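Choline dehydrogenase and related flavoproteins (PDB 3Q9T) oxidises formate as a formate oxidase of the glucose-methanol-choline oxidoreductase family, using 8-formyl-FAD as its flavin cofactor. Local coordinates at the interface of chains A and B. Coordinates in Å, arbitrary orientation; residue numbers count along the deposited sequence, not the author numbering. Chains: chain A/B, Choline dehydrogenase and related flavoproteins.

Contact 1: the interface of chains A and B. Residues chain A 73-75, 77-78; chain B 68, 82.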
# COMPACT_ATOMS: atom_id res chain seq x y z
N ARG A 73 9.40 -2.33 -0.05
CA ARG A 73 9.30 -3.09 -1.27
C ARG A 73 10.19 -4.32 -1.14
O ARG A 73 11.33 -4.32 -1.60
CB ARG A 73 9.72 -2.24 -2.48
CG ARG A 73 9.51 -2.94 -3.82
CD ARG A 73 9.84 -2.03 -5.00
NE ARG A 73 8.79 -1.04 -5.22
CZ ARG A 73 8.98 0.13 -5.83
NH1 ARG A 73 7.95 0.97 -6.00
NH2 ARG A 73 10.19 0.47 -6.27
N ARG A 74 9.67 -5.34 -0.47
CA ARG A 74 10.33 -6.62 -0.32
C ARG A 74 9.54 -7.61 -1.17
O ARG A 74 8.42 -7.30 -1.58
CB ARG A 74 10.29 -7.08 1.14
CG ARG A 74 11.13 -6.25 2.12
CD ARG A 74 10.73 -6.53 3.57
NE ARG A 74 10.64 -7.96 3.86
CZ ARG A 74 11.66 -8.71 4.28
NH1 ARG A 74 12.86 -8.17 4.48
NH2 ARG A 74 11.48 -10.00 4.51
N ASP A 75 10.11 -8.78 -1.44
CA ASP A 75 9.38 -9.82 -2.15
C ASP A 75 8.14 -10.31 -1.37
O ASP A 75 7.12 -10.62 -1.96
CB ASP A 75 10.31 -11.00 -2.51
CG ASP A 75 11.16 -10.74 -3.77
OD1 ASP A 75 10.99 -9.67 -4.39
OD2 ASP A 75 11.99 -11.62 -4.15
N TYR A 77 6.40 -8.48 0.82
CA TYR A 77 5.57 -7.37 1.29
C TYR A 77 5.88 -6.05 0.58
O TYR A 77 7.04 -5.75 0.29
CB TYR A 77 5.71 -7.22 2.82
CG TYR A 77 4.80 -6.17 3.43
CD1 TYR A 77 5.19 -4.83 3.46
CD2 TYR A 77 3.57 -6.51 3.96
CE1 TYR A 77 4.37 -3.85 4.00
CE2 TYR A 77 2.73 -5.53 4.51
CZ TYR A 77 3.14 -4.20 4.53
OH TYR A 77 2.34 -3.20 5.05
N GLU A 78 4.84 -5.27 0.27
CA GLU A 78 5.01 -3.93 -0.31
C GLU A 78 3.84 -3.01 0.05
O GLU A 78 2.67 -3.36 -0.11
CB GLU A 78 5.21 -4.00 -1.83
CG GLU A 78 5.51 -2.64 -2.51
CD GLU A 78 5.94 -2.79 -3.97
OE1 GLU A 78 6.03 -1.78 -4.70
OE2 GLU A 78 6.21 -3.93 -4.38
N LYS B 68 1.30 -9.54 -5.87
CA LYS B 68 1.13 -8.14 -5.51
C LYS B 68 0.16 -7.52 -6.51
O LYS B 68 0.28 -7.76 -7.72
CB LYS B 68 2.46 -7.40 -5.62
CG LYS B 68 3.53 -7.86 -4.63
CD LYS B 68 4.82 -7.10 -4.88
CE LYS B 68 5.79 -7.24 -3.71
NZ LYS B 68 7.09 -6.57 -4.04
N LYS B 82 -0.51 -7.65 -1.05
CA LYS B 82 -0.11 -9.01 -1.33
C LYS B 82 -0.51 -9.83 -0.12
O LYS B 82 -0.25 -9.43 1.00
CB LYS B 82 1.40 -9.10 -1.56
CG LYS B 82 1.97 -10.50 -1.58
CD LYS B 82 3.48 -10.43 -1.60
CE LYS B 82 4.11 -11.79 -1.59
NZ LYS B 82 3.78 -12.50 -2.82
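The ammonium NZ of B:Lys68 is gripped by two acceptors of chain A in this formate oxidase of the glucose-methanol-choline oxidoreductase family: carboxylate oxygen OE2 of A:Glu78, at 2.8 Å, and a backbone carbonyl. The patch belongs to the two-fold interface between two copies of the enzyme and has a twin with the chains exchanged. The first bond is a salt bridge in which NZ meets OE2 nearly in line with its C-O bond. In the second, NZ of B:Lys68 lies 2.9 Å from the carbonyl O of A:Arg74, reaching it from above the carbonyl plane, 38° out of it. B:Lys68 runs extended from strand 67-70, its CG anti to the carbonyl carbon (chi1 -66°), which carries the amine across the chain boundary tip first. Its side chain crosses that of A:Glu78 at about a right angle, and CE of B:Lys68 rests 3.8 Å from CB of A:Glu78, adding an apolar touch beside the charged ends. The other oxygen of A:Glu78, OE1, accepts a bond of 2.9 Å from NE of A:Arg73, straight at the hydrogen (166°). OE1 lies close to the guanidinium plane, whereas NE stands well above the carboxylate plane. This second-shell salt bridge ties down the far oxygen and helps fix the rotation of the carboxylate that B:Lys68 meets. The arginine and the lysine probably both stabilise the negative charge of the carboxylate. A:Asp75 OD1, 5.0 Å from NZ of B:Lys68, may add a weaker long-range attraction. Alongside, B:Lys82 bends at its last torsion, its CE in van der Waals touch with the carbonyl O of A:Asp75 at 3.2 Å.

Contact 2: the interface of chains A and B. Residues chain A 407-409, 486-487; chain B 407-409, 486-487.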
# COMPACT_ATOMS: atom_id res chain seq x y z
N HIS A 407 -3.08 4.40 10.10
CA HIS A 407 -4.24 3.59 9.71
C HIS A 407 -5.26 3.34 10.79
O HIS A 407 -6.24 2.66 10.54
CB HIS A 407 -3.80 2.26 9.06
CG HIS A 407 -3.12 2.45 7.75
ND1 HIS A 407 -3.80 2.62 6.56
CD2 HIS A 407 -1.80 2.54 7.43
CE1 HIS A 407 -2.94 2.77 5.57
NE2 HIS A 407 -1.72 2.74 6.08
N PHE A 408 -5.03 3.90 11.99
CA PHE A 408 -5.93 3.71 13.12
C PHE A 408 -6.70 4.98 13.43
O PHE A 408 -6.15 6.07 13.40
CB PHE A 408 -5.17 3.28 14.37
CG PHE A 408 -4.22 2.14 14.13
CD1 PHE A 408 -4.53 1.14 13.21
CD2 PHE A 408 -3.01 2.06 14.82
CE1 PHE A 408 -3.65 0.07 13.00
CE2 PHE A 408 -2.13 1.01 14.61
CZ PHE A 408 -2.45 0.01 13.70
N PRO A 409 -7.99 4.84 13.74
CA PRO A 409 -8.73 6.06 14.08
C PRO A 409 -8.22 6.66 15.38
O PRO A 409 -7.52 6.02 16.17
CB PRO A 409 -10.18 5.58 14.21
CG PRO A 409 -10.11 4.11 14.39
CD PRO A 409 -8.83 3.63 13.76
N PRO A 486 -4.29 -0.21 18.88
CA PRO A 486 -5.70 -0.61 18.91
C PRO A 486 -5.91 -2.09 19.22
O PRO A 486 -7.05 -2.53 19.28
CB PRO A 486 -6.15 -0.35 17.48
CG PRO A 486 -4.92 -0.69 16.67
CD PRO A 486 -3.74 -0.26 17.52
N TRP A 487 -4.83 -2.85 19.36
CA TRP A 487 -4.90 -4.25 19.80
C TRP A 487 -3.52 -4.56 20.33
O TRP A 487 -2.68 -3.67 20.39
CB TRP A 487 -5.26 -5.19 18.65
CG TRP A 487 -4.48 -4.94 17.41
CD1 TRP A 487 -3.15 -5.20 17.21
CD2 TRP A 487 -4.96 -4.37 16.19
NE1 TRP A 487 -2.78 -4.83 15.94
CE2 TRP A 487 -3.87 -4.31 15.30
CE3 TRP A 487 -6.20 -3.89 15.77
CZ2 TRP A 487 -3.99 -3.79 14.00
CZ3 TRP A 487 -6.32 -3.38 14.49
CH2 TRP A 487 -5.22 -3.34 13.61
N HIS B 407 -5.71 -6.70 7.30
CA HIS B 407 -4.79 -5.95 8.16
C HIS B 407 -5.07 -6.04 9.65
O HIS B 407 -4.36 -5.43 10.42
CB HIS B 407 -4.68 -4.48 7.73
CG HIS B 407 -4.03 -4.32 6.39
ND1 HIS B 407 -2.66 -4.31 6.23
CD2 HIS B 407 -4.56 -4.20 5.15
CE1 HIS B 407 -2.37 -4.16 4.94
NE2 HIS B 407 -3.51 -4.10 4.27
N PHE B 408 -6.10 -6.81 10.03
CA PHE B 408 -6.48 -6.96 11.44
C PHE B 408 -6.13 -8.34 11.96
O PHE B 408 -6.33 -9.33 11.28
CB PHE B 408 -7.97 -6.72 11.63
CG PHE B 408 -8.47 -5.45 10.98
CD1 PHE B 408 -7.66 -4.33 10.91
CD2 PHE B 408 -9.75 -5.40 10.43
CE1 PHE B 408 -8.13 -3.15 10.31
CE2 PHE B 408 -10.22 -4.24 9.83
CZ PHE B 408 -9.41 -3.11 9.78
N PRO B 409 -5.61 -8.40 13.19
CA PRO B 409 -5.32 -9.73 13.72
C PRO B 409 -6.59 -10.54 13.93
O PRO B 409 -7.71 -10.00 13.96
CB PRO B 409 -4.60 -9.45 15.04
CG PRO B 409 -4.94 -8.05 15.40
CD PRO B 409 -5.26 -7.32 14.12
N PRO B 486 -12.45 -4.17 14.24
CA PRO B 486 -11.67 -3.93 15.46
C PRO B 486 -11.94 -2.57 16.11
O PRO B 486 -11.35 -2.28 17.14
CB PRO B 486 -10.23 -3.94 14.94
CG PRO B 486 -10.36 -3.30 13.58
CD PRO B 486 -11.70 -3.78 13.03
N TRP B 487 -12.78 -1.75 15.48
CA TRP B 487 -13.24 -0.50 16.08
C TRP B 487 -14.51 -0.16 15.36
O TRP B 487 -14.97 -0.95 14.54
CB TRP B 487 -12.20 0.63 15.91
CG TRP B 487 -11.66 0.72 14.53
CD1 TRP B 487 -12.32 1.16 13.42
CD2 TRP B 487 -10.35 0.36 14.09
NE1 TRP B 487 -11.50 1.09 12.32
CE2 TRP B 487 -10.28 0.61 12.71
CE3 TRP B 487 -9.22 -0.14 14.74
CZ2 TRP B 487 -9.12 0.36 11.95
CZ3 TRP B 487 -8.08 -0.38 13.99
CH2 TRP B 487 -8.04 -0.13 12.61
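B:Trp487 lays one face of its indole against the pyrrolidine of A:Pro409, and the two-fold axis repeats the pair as A:Trp487 on B:Pro409. In each, the proline covers both rings of the indole: A:Pro409 CD stands over the six-membered ring of B:Trp487, 3.6 Å from its centroid, while CG lies over the five-membered ring, also 3.6 Å from its centroid. These are CH-pi contacts, with CD of A:Pro409 coming to 3.5 Å from CE2 of B:Trp487. The opposite face of B:Trp487 is backed by its own neighbour B:Pro486, whose CG lies 3.5 Å above the ring plane, displaced toward the rim. Each indole is thus clamped between a proline of its own chain and one of the partner. CG of the tryptophan stands between the backbone N and the carbonyl carbon (chi1 47°), a crowded position that folds the indole back over the preceding proline. The two indoles themselves cross obliquely and touch tip to tip at the benzo rim, CZ3 of A:Trp487 to CZ3 of B:Trp487 at 3.5 Å, without stacking face on face. The side chain of A:Phe408 crosses that of B:Trp487 at about a right angle, its CD1 3.8 Å from CH2 of B:Trp487. A:Pro486 CG covers the centre of the A:Phe408 ring, and its CB comes to 4.0 Å from CZ3 of B:Trp487, the proline lying alongside the partner's indole and pointing the same way. The patch is held across by apolar and CH-pi contacts, with no polar pair joining the chains. Both segments are loops: residues 486-487 directly follow strand 481-485, with a cis peptide bond preceding A:Pro486 and B:Pro486, and residues 407-409 come shortly after the 3-10 helix 402-404.

The centres of the C-alpha atoms of contact 1 and contact 2 are about 21 Å apart, both on one two-fold interface, and the contacts share no residue. Contact 1 draws on strands 67-70, 72-74 and 77-81 with nearby loops, whereas contact 2 uses loops from much later in the sequence. Contact 1 recurs with the chains exchanged, while contact 2 straddles the axis and contains both of its symmetric halves. Charged anchoring and apolar packing thus join the same two subunits through separate regions, which may limit rocking of one subunit against the other. The deposited assembly is a dimer, but the structure alone does not show that it persists in solution.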